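Local coordinates for DNA-entry nuclease inhibitor (Bacillus subtilis subsp. subtilis, PDB 4MQD), which inhibits the activity of the DNA-entry nuclease and plays a role in making cells competent to be transformed, at residues G48-E53 with Y109-W114; F64-S69 with D103-D108; A60-R65 with I90-I95. All coordinates share one frame; numbering follows the deposited sequence.

Overall arrangement
Of the strands these contacts use, 49-53 comes first from the N terminus, then 59-66, and the partners of both come later. Contact 1 closes the longest loop, bringing 109-114 back over 48-53, and the loops of contacts 2 and 3 lie within it. Those two set out from the same strand and share Phe64 and Arg65: contact 3 closes sooner, at 90-95, and contact 2 at 103-108. Contacts 1 and 3 each pin one five-stranded sheet against the other, while contact 2 fastens the connection between the sheets to the end of strand 59-66. Leu111 touching Phe64 and Leu104 touching Ile90 merge the three into one apolar core.

Contact 1 (G48-E53 with Y109-W114); sequences GAISFE and YQLTCW
Phe52 and Cys113 meet in the middle of a beta sandwich, where residues 49-53 of one sheet face residues 109-114 of the other, their axes 9.2 Å apart and nearly parallel at 20°. From Phe52 CB the ring is thrown inward with CG anti to the carbonyl carbon (chi1 -69°). CG lies 4.1 Å from Cys113 SG, a sulfur-aromatic contact over the face. Further out, CE1 comes to 3.7 Å from Cys113 CB, which sits over the same face in a CH-pi contact. At the far end the ring edge takes over: CE2 and CZ straddle Leu111 CD2, which lies in the ring plane. The opposite face is backed by Ile50 CG2, 3.6 Å above the plane, so the ring is clamped between its own strand and the facing one. A leucine in place of Phe52 would probably open a gap beside Cys113 and take this ring face away from its sulfur. Val22 of strand 19-24 and Ile130 of strand 127-134 extend this core to the adjoining strands. Next to the ring, Ile50 and Leu111 pass side by side, pointing opposite ways, with Ile50 CD1 stopping 4.0 Å from Leu111 CD2.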
loop_
_atom_site.group_PDB
_atom_site.type_symbol
_atom_site.label_atom_id
_atom_site.label_comp_id
_atom_site.label_asym_id
_atom_site.label_seq_id
_atom_site.Cartn_x
_atom_site.Cartn_y
_atom_site.Cartn_z
ATOM N N GLY A 48 -0.009 -26.197 13.129
ATOM C CA GLY A 48 -0.870 -25.490 12.194
ATOM C C GLY A 48 -1.182 -24.090 12.684
ATOM O O GLY A 48 -2.314 -23.623 12.556
ATOM N N ALA A 49 -0.175 -23.416 13.239
ATOM C CA ALA A 49 -0.360 -22.075 13.797
ATOM C C ALA A 49 0.818 -21.169 13.462
ATOM O O ALA A 49 1.964 -21.619 13.417
ATOM C CB ALA A 49 -0.549 -22.155 15.303
ATOM N N ILE A 50 0.518 -19.895 13.218
ATOM C CA ILE A 50 1.535 -18.877 12.976
ATOM C C ILE A 50 1.294 -17.707 13.918
ATOM O O ILE A 50 0.199 -17.145 13.943
ATOM C CB ILE A 50 1.491 -18.346 11.525
ATOM C CG1 ILE A 50 1.646 -19.490 10.517
ATOM C CG2 ILE A 50 2.577 -17.295 11.310
ATOM C CD1 ILE A 50 1.224 -19.124 9.109
ATOM N N SER A 51 2.313 -17.348 14.697
ATOM C CA SER A 51 2.261 -16.143 15.515
ATOM C C SER A 51 3.023 -15.042 14.806
ATOM O O SER A 51 4.138 -15.259 14.332
ATOM C CB SER A 51 2.863 -16.381 16.897
ATOM O OG SER A 51 2.201 -17.442 17.563
ATOM N N PHE A 52 2.410 -13.866 14.726
ATOM C CA PHE A 52 3.040 -12.709 14.112
ATOM C C PHE A 52 3.482 -11.736 15.195
ATOM O O PHE A 52 2.786 -11.546 16.191
ATOM C CB PHE A 52 2.078 -12.028 13.138
ATOM C CG PHE A 52 1.796 -12.837 11.904
ATOM C CD1 PHE A 52 2.740 -12.923 10.889
ATOM C CD2 PHE A 52 0.595 -13.518 11.758
ATOM C CE1 PHE A 52 2.490 -13.670 9.749
ATOM C CE2 PHE A 52 0.338 -14.267 10.621
ATOM C CZ PHE A 52 1.288 -14.343 9.615
ATOM N N GLU A 53 4.650 -11.134 14.996
ATOM C CA GLU A 53 5.167 -10.139 15.920
ATOM C C GLU A 53 4.406 -8.831 15.750
ATOM O O GLU A 53 4.138 -8.399 14.628
ATOM C CB GLU A 53 6.650 -9.895 15.653
ATOM C CG GLU A 53 7.331 -9.010 16.688
ATOM C CD GLU A 53 8.538 -8.270 16.143
ATOM O OE1 GLU A 53 8.683 -8.167 14.904
ATOM O OE2 GLU A 53 9.340 -7.778 16.964
ATOM N N TYR A 109 -2.536 -21.795 1.662
ATOM C CA TYR A 109 -2.543 -20.362 1.401
ATOM C C TYR A 109 -1.146 -19.775 1.540
ATOM O O TYR A 109 -0.277 -20.363 2.184
ATOM C CB TYR A 109 -3.465 -19.641 2.389
ATOM C CG TYR A 109 -4.917 -20.063 2.342
ATOM C CD1 TYR A 109 -5.361 -21.177 3.049
ATOM C CD2 TYR A 109 -5.848 -19.336 1.611
ATOM C CE1 TYR A 109 -6.692 -21.563 3.016
ATOM C CE2 TYR A 109 -7.181 -19.714 1.574
ATOM C CZ TYR A 109 -7.598 -20.827 2.279
ATOM O OH TYR A 109 -8.921 -21.205 2.247
ATOM N N GLN A 110 -0.941 -18.618 0.918
ATOM C CA GLN A 110 0.194 -17.757 1.230
ATOM C C GLN A 110 -0.332 -16.626 2.101
ATOM O O GLN A 110 -0.955 -15.681 1.606
ATOM C CB GLN A 110 0.846 -17.204 -0.039
ATOM C CG GLN A 110 1.716 -18.210 -0.781
ATOM C CD GLN A 110 2.943 -18.641 0.009
ATOM O OE1 GLN A 110 3.374 -17.964 0.945
ATOM N NE2 GLN A 110 3.512 -19.779 -0.370
ATOM N N LEU A 111 -0.098 -16.751 3.405
ATOM C CA LEU A 111 -0.597 -15.795 4.381
ATOM C C LEU A 111 0.392 -14.648 4.539
ATOM O O LEU A 111 1.531 -14.860 4.963
ATOM C CB LEU A 111 -0.818 -16.489 5.728
ATOM C CG LEU A 111 -1.635 -15.721 6.769
ATOM C CD1 LEU A 111 -3.092 -15.617 6.339
ATOM C CD2 LEU A 111 -1.525 -16.391 8.130
ATOM N N THR A 112 -0.046 -13.440 4.191
ATOM C CA THR A 112 0.785 -12.247 4.307
ATOM C C THR A 112 0.253 -11.330 5.403
ATOM O O THR A 112 -0.954 -11.116 5.503
ATOM C CB THR A 112 0.845 -11.476 2.976
ATOM O OG1 THR A 112 1.396 -12.322 1.959
ATOM C CG2 THR A 112 1.708 -10.224 3.105
ATOM N N CYS A 113 1.159 -10.801 6.223
ATOM C CA CYS A 113 0.805 -9.865 7.287
ATOM C C CYS A 113 1.570 -8.553 7.125
ATOM O O CYS A 113 2.802 -8.536 7.175
ATOM C CB CYS A 113 1.107 -10.468 8.660
ATOM S SG CYS A 113 0.689 -9.391 10.057
ATOM N N TRP A 114 0.835 -7.462 6.923
ATOM C CA TRP A 114 1.426 -6.130 6.862
ATOM C C TRP A 114 1.239 -5.432 8.200
ATOM O O TRP A 114 0.122 -5.389 8.726
ATOM C CB TRP A 114 0.765 -5.277 5.777
ATOM C CG TRP A 114 1.064 -5.677 4.368
ATOM C CD1 TRP A 114 2.082 -5.220 3.582
ATOM C CD2 TRP A 114 0.310 -6.583 3.559
ATOM N NE1 TRP A 114 2.018 -5.798 2.337
ATOM C CE2 TRP A 114 0.937 -6.638 2.296
ATOM C CE3 TRP A 114 -0.832 -7.357 3.782
ATOM C CZ2 TRP A 114 0.460 -7.441 1.258
ATOM C CZ3 TRP A 114 -1.307 -8.154 2.751
ATOM C CH2 TRP A 114 -0.660 -8.191 1.505
#

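Contact 2 (F64-S69 with D103-D108); sequences FRLNSS and DLPKGD
Leu104 pushes its forked end into the hollow that Phe64 and Leu66 leave between them on one side of strand 59-66. Both methyls of the fork are used. CD1 packs 3.7 Å from Leu66 CD1 and also reaches the aromatic ring, 4.2 Å from Phe64 CE2, while CD2 abuts the rim of that ring, 4.1 Å from Phe64 CZ and close to the ring plane. Leu104 therefore fits beside the phenyl ring and not over it, and the two side chains cross at about a right angle. Its CG stands anti to the backbone N (chi1 -167°), the turn that drives the fork into this hollow. In the sandwich, residues 103-106 form the connection that leaves strand 100-102 of one sheet and enters strand 107-116 of the other, so the contact lies where the chain crosses between the sheets. Tyr109 packs on both Leu66 and Leu104 and bonds through its hydroxyl to Pro105 O, holding the connection from the strand that follows it. Trp8 meets the Phe64 ring edge-to-face, and Phe102 also lies against that ring. Leu66 is a forked bump of its own: while CD1 meets the leucine, CD2 leans toward the ring of Pro105, a looser touch of 4.5 Å from Leu66 CD2 to Pro105 CD.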
loop_
_atom_site.group_PDB
_atom_site.type_symbol
_atom_site.label_atom_id
_atom_site.label_comp_id
_atom_site.label_asym_id
_atom_site.label_seq_id
_atom_site.Cartn_x
_atom_site.Cartn_y
_atom_site.Cartn_z
ATOM N N PHE A 64 -8.636 -8.823 8.200
ATOM C CA PHE A 64 -8.448 -10.092 7.509
ATOM C C PHE A 64 -9.048 -10.025 6.111
ATOM O O PHE A 64 -10.139 -9.482 5.926
ATOM C CB PHE A 64 -9.065 -11.247 8.294
ATOM C CG PHE A 64 -8.565 -12.593 7.861
ATOM C CD1 PHE A 64 -7.335 -13.059 8.298
ATOM C CD2 PHE A 64 -9.309 -13.382 6.995
ATOM C CE1 PHE A 64 -6.861 -14.293 7.889
ATOM C CE2 PHE A 64 -8.842 -14.618 6.584
ATOM C CZ PHE A 64 -7.616 -15.074 7.031
ATOM N N ARG A 65 -8.326 -10.574 5.136
ATOM C CA ARG A 65 -8.764 -10.588 3.741
ATOM C C ARG A 65 -8.483 -11.934 3.086
ATOM O O ARG A 65 -7.533 -12.626 3.456
ATOM C CB ARG A 65 -8.042 -9.505 2.946
ATOM C CG ARG A 65 -8.318 -8.087 3.409
ATOM C CD ARG A 65 -7.475 -7.098 2.630
ATOM N NE ARG A 65 -7.656 -5.737 3.116
ATOM C CZ ARG A 65 -7.002 -4.674 2.652
ATOM N NH1 ARG A 65 -6.104 -4.799 1.679
ATOM N NH2 ARG A 65 -7.248 -3.476 3.171
ATOM N N LEU A 66 -9.315 -12.284 2.108
ATOM C CA LEU A 66 -9.128 -13.482 1.295
ATOM C C LEU A 66 -8.986 -13.078 -0.175
ATOM O O LEU A 66 -9.908 -12.498 -0.755
ATOM C CB LEU A 66 -10.318 -14.430 1.470
ATOM C CG LEU A 66 -10.353 -15.713 0.631
ATOM C CD1 LEU A 66 -9.116 -16.570 0.853
ATOM C CD2 LEU A 66 -11.614 -16.503 0.943
ATOM N N ASN A 67 -7.825 -13.381 -0.759
ATOM C CA ASN A 67 -7.533 -13.096 -2.169
ATOM C C ASN A 67 -7.746 -11.634 -2.561
ATOM O O ASN A 67 -8.315 -11.336 -3.613
ATOM C CB ASN A 67 -8.349 -14.017 -3.085
ATOM C CG ASN A 67 -8.016 -15.483 -2.879
ATOM O OD1 ASN A 67 -6.847 -15.856 -2.777
ATOM N ND2 ASN A 67 -9.042 -16.326 -2.829
ATOM N N SER A 68 -7.280 -10.726 -1.710
ATOM C CA SER A 68 -7.352 -9.302 -2.003
ATOM C C SER A 68 -6.267 -8.921 -3.001
ATOM O O SER A 68 -5.146 -9.422 -2.927
ATOM C CB SER A 68 -7.186 -8.476 -0.728
ATOM O OG SER A 68 -7.234 -7.089 -1.014
ATOM N N SER A 69 -6.617 -8.046 -3.941
ATOM C CA SER A 69 -5.653 -7.471 -4.875
ATOM C C SER A 69 -5.383 -6.000 -4.555
ATOM O O SER A 69 -4.629 -5.339 -5.273
ATOM C CB SER A 69 -6.158 -7.612 -6.314
ATOM O OG SER A 69 -7.367 -6.896 -6.504
ATOM N N ASP A 103 -14.210 -17.376 8.730
ATOM C CA ASP A 103 -14.638 -18.524 7.939
ATOM C C ASP A 103 -13.753 -18.680 6.698
ATOM O O ASP A 103 -14.093 -18.215 5.610
ATOM C CB ASP A 103 -16.112 -18.368 7.541
ATOM C CG ASP A 103 -16.672 -19.601 6.854
ATOM O OD1 ASP A 103 -16.316 -20.729 7.258
ATOM O OD2 ASP A 103 -17.479 -19.442 5.914
ATOM N N LEU A 104 -12.609 -19.330 6.886
ATOM C CA LEU A 104 -11.663 -19.591 5.804
ATOM C C LEU A 104 -11.753 -21.068 5.416
ATOM O O LEU A 104 -11.660 -21.936 6.285
ATOM C CB LEU A 104 -10.246 -19.246 6.262
ATOM C CG LEU A 104 -9.157 -19.151 5.192
ATOM C CD1 LEU A 104 -9.441 -18.024 4.210
ATOM C CD2 LEU A 104 -7.797 -18.951 5.846
ATOM N N PRO A 105 -11.941 -21.367 4.115
ATOM C CA PRO A 105 -12.047 -22.768 3.688
ATOM C C PRO A 105 -10.771 -23.587 3.895
ATOM O O PRO A 105 -9.695 -23.025 4.113
ATOM C CB PRO A 105 -12.355 -22.668 2.187
ATOM C CG PRO A 105 -12.829 -21.278 1.962
ATOM C CD PRO A 105 -12.165 -20.431 2.998
ATOM N N LYS A 106 -10.909 -24.909 3.819
ATOM C CA LYS A 106 -9.765 -25.818 3.893
ATOM C C LYS A 106 -8.859 -25.607 2.687
ATOM O O LYS A 106 -9.336 -25.287 1.597
ATOM C CB LYS A 106 -10.225 -27.280 3.910
ATOM C CG LYS A 106 -11.117 -27.664 5.080
ATOM C CD LYS A 106 -11.240 -29.179 5.227
ATOM C CE LYS A 106 -11.969 -29.838 4.061
ATOM N NZ LYS A 106 -13.386 -29.396 3.936
ATOM N N GLY A 107 -7.557 -25.789 2.887
ATOM C CA GLY A 107 -6.590 -25.692 1.797
ATOM C C GLY A 107 -5.327 -24.944 2.171
ATOM O O GLY A 107 -5.153 -24.517 3.313
ATOM N N ASP A 108 -4.448 -24.788 1.185
ATOM C CA ASP A 108 -3.170 -24.110 1.367
ATOM C C ASP A 108 -3.284 -22.646 0.965
ATOM O O ASP A 108 -4.037 -22.296 0.052
ATOM C CB ASP A 108 -2.085 -24.792 0.532
ATOM C CG ASP A 108 -1.897 -26.251 0.899
ATOM O OD1 ASP A 108 -1.877 -26.567 2.108
ATOM O OD2 ASP A 108 -1.765 -27.083 -0.022
#

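Contact 3 (A60-R65 with I90-I95); sequences AFILFR and IHIESI
Ser94 OG is gripped twice, by Gln19 O and by Ser16 N, in the same segment as Ile92 and Ile90, which face Ile62 and Phe64. Strand 90-93 belongs to one sheet of the sandwich and 60-65 to the other; they face each other at 10.1 Å between axes and run roughly antiparallel, at 161°. Ile92 extends one methyl into the notch between two neighbours on the facing strand. Its CD1 stands 3.9 Å from Ile62 CG2 and equally far from Phe64 CD1. Ile90 approaches the other end of the ring, with CD1 3.5 Å from Phe64 CZ and 3.7 Å from Phe64 CE1. To get there it accepts the crowded position, CG1 between the backbone N and the carbonyl carbon (chi1 59°). Both methyls reach the ring obliquely. Ile130 of strand 127-134 touches Ile62, Phe64 and Ile92, and Val22 of strand 19-24 touches both Ile90 and Ile92. Polar side chains of 90-95 find partners off the facing strand: Glu93 OE1 makes a salt bridge with Arg99 NE, and His91 ND1 bonds to Leu100 O. Between the two segments carbon meets carbon, so this pairing probably rests on dispersion and the exclusion of water, with the fit of methyls against ring setting the register.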
loop_
_atom_site.group_PDB
_atom_site.type_symbol
_atom_site.label_atom_id
_atom_site.label_comp_id
_atom_site.label_asym_id
_atom_site.label_seq_id
_atom_site.Cartn_x
_atom_site.Cartn_y
_atom_site.Cartn_z
ATOM N N ALA A 60 -5.249 -2.875 18.968
ATOM C CA ALA A 60 -4.960 -2.861 17.538
ATOM C C ALA A 60 -6.165 -3.343 16.744
ATOM O O ALA A 60 -7.102 -3.913 17.306
ATOM C CB ALA A 60 -3.755 -3.737 17.244
ATOM N N PHE A 61 -6.135 -3.107 15.435
ATOM C CA PHE A 61 -7.171 -3.595 14.532
ATOM C C PHE A 61 -6.604 -4.676 13.620
ATOM O O PHE A 61 -5.516 -4.519 13.064
ATOM C CB PHE A 61 -7.747 -2.449 13.694
ATOM C CG PHE A 61 -8.669 -1.546 14.462
ATOM C CD1 PHE A 61 -9.999 -1.899 14.661
ATOM C CD2 PHE A 61 -8.211 -0.348 14.990
ATOM C CE1 PHE A 61 -10.854 -1.073 15.370
ATOM C CE2 PHE A 61 -9.062 0.485 15.700
ATOM C CZ PHE A 61 -10.385 0.121 15.889
ATOM N N ILE A 62 -7.345 -5.774 13.487
ATOM C CA ILE A 62 -6.999 -6.856 12.573
ATOM C C ILE A 62 -7.897 -6.760 11.344
ATOM O O ILE A 62 -9.118 -6.839 11.467
ATOM C CB ILE A 62 -7.206 -8.240 13.229
ATOM C CG1 ILE A 62 -6.411 -8.352 14.541
ATOM C CG2 ILE A 62 -6.837 -9.358 12.259
ATOM C CD1 ILE A 62 -4.905 -8.257 14.386
ATOM N N LEU A 63 -7.290 -6.578 10.173
ATOM C CA LEU A 63 -8.015 -6.585 8.897
ATOM C C LEU A 63 -7.708 -7.874 8.154
ATOM O O LEU A 63 -6.640 -8.009 7.551
ATOM C CB LEU A 63 -7.620 -5.386 8.029
ATOM C CG LEU A 63 -8.441 -4.112 8.216
ATOM C CD1 LEU A 63 -8.406 -3.656 9.666
ATOM C CD2 LEU A 63 -7.936 -3.017 7.285
ATOM N N PHE A 64 -8.636 -8.823 8.200
ATOM C CA PHE A 64 -8.448 -10.092 7.509
ATOM C C PHE A 64 -9.048 -10.025 6.111
ATOM O O PHE A 64 -10.139 -9.482 5.926
ATOM C CB PHE A 64 -9.065 -11.247 8.294
ATOM C CG PHE A 64 -8.565 -12.593 7.861
ATOM C CD1 PHE A 64 -7.335 -13.059 8.298
ATOM C CD2 PHE A 64 -9.309 -13.382 6.995
ATOM C CE1 PHE A 64 -6.861 -14.293 7.889
ATOM C CE2 PHE A 64 -8.842 -14.618 6.584
ATOM C CZ PHE A 64 -7.616 -15.074 7.031
ATOM N N ARG A 65 -8.326 -10.574 5.136
ATOM C CA ARG A 65 -8.764 -10.588 3.741
ATOM C C ARG A 65 -8.483 -11.934 3.086
ATOM O O ARG A 65 -7.533 -12.626 3.456
ATOM C CB ARG A 65 -8.042 -9.505 2.946
ATOM C CG ARG A 65 -8.318 -8.087 3.409
ATOM C CD ARG A 65 -7.475 -7.098 2.630
ATOM N NE ARG A 65 -7.656 -5.737 3.116
ATOM C CZ ARG A 65 -7.002 -4.674 2.652
ATOM N NH1 ARG A 65 -6.104 -4.799 1.679
ATOM N NH2 ARG A 65 -7.248 -3.476 3.171
ATOM N N ILE A 90 -10.724 -20.529 10.926
ATOM C CA ILE A 90 -9.526 -20.221 11.710
ATOM C C ILE A 90 -9.853 -19.249 12.838
ATOM O O ILE A 90 -10.931 -18.656 12.859
ATOM C CB ILE A 90 -8.414 -19.595 10.842
ATOM C CG1 ILE A 90 -8.906 -18.306 10.172
ATOM C CG2 ILE A 90 -7.933 -20.589 9.797
ATOM C CD1 ILE A 90 -7.794 -17.440 9.622
ATOM N N HIS A 91 -8.915 -19.092 13.767
ATOM C CA HIS A 91 -9.020 -18.085 14.820
ATOM C C HIS A 91 -7.810 -17.165 14.801
ATOM O O HIS A 91 -6.738 -17.543 14.333
ATOM C CB HIS A 91 -9.110 -18.735 16.200
ATOM C CG HIS A 91 -10.333 -19.572 16.404
ATOM N ND1 HIS A 91 -11.610 -19.063 16.304
ATOM C CD2 HIS A 91 -10.472 -20.879 16.725
ATOM C CE1 HIS A 91 -12.484 -20.026 16.541
ATOM N NE2 HIS A 91 -11.818 -21.137 16.800
ATOM N N ILE A 92 -7.999 -15.952 15.309
ATOM C CA ILE A 92 -6.897 -15.037 15.580
ATOM C C ILE A 92 -7.062 -14.534 17.006
ATOM O O ILE A 92 -8.168 -14.181 17.421
ATOM C CB ILE A 92 -6.860 -13.853 14.593
ATOM C CG1 ILE A 92 -6.726 -14.376 13.156
ATOM C CG2 ILE A 92 -5.716 -12.909 14.946
ATOM C CD1 ILE A 92 -6.627 -13.297 12.098
ATOM N N GLU A 93 -5.966 -14.517 17.757
ATOM C CA GLU A 93 -6.023 -14.195 19.176
ATOM C C GLU A 93 -4.648 -13.825 19.725
ATOM O O GLU A 93 -3.628 -14.359 19.286
ATOM C CB GLU A 93 -6.583 -15.394 19.955
ATOM C CG GLU A 93 -7.003 -15.073 21.382
ATOM C CD GLU A 93 -7.587 -16.263 22.121
ATOM O OE1 GLU A 93 -7.998 -17.247 21.470
ATOM O OE2 GLU A 93 -7.635 -16.209 23.368
ATOM N N SER A 94 -4.634 -12.890 20.671
ATOM C CA SER A 94 -3.441 -12.587 21.453
ATOM C C SER A 94 -3.657 -13.158 22.851
ATOM O O SER A 94 -4.696 -13.750 23.130
ATOM C CB SER A 94 -3.197 -11.078 21.512
ATOM O OG SER A 94 -1.935 -10.789 22.087
ATOM N N ILE A 95 -2.681 -12.980 23.731
ATOM C CA ILE A 95 -2.747 -13.578 25.061
ATOM C C ILE A 95 -3.799 -12.869 25.925
ATOM O O ILE A 95 -3.683 -11.676 26.211
ATOM C CB ILE A 95 -1.357 -13.595 25.726
ATOM C CG1 ILE A 95 -0.434 -14.533 24.934
ATOM C CG2 ILE A 95 -1.446 -14.056 27.176
ATOM C CD1 ILE A 95 1.036 -14.207 25.042
#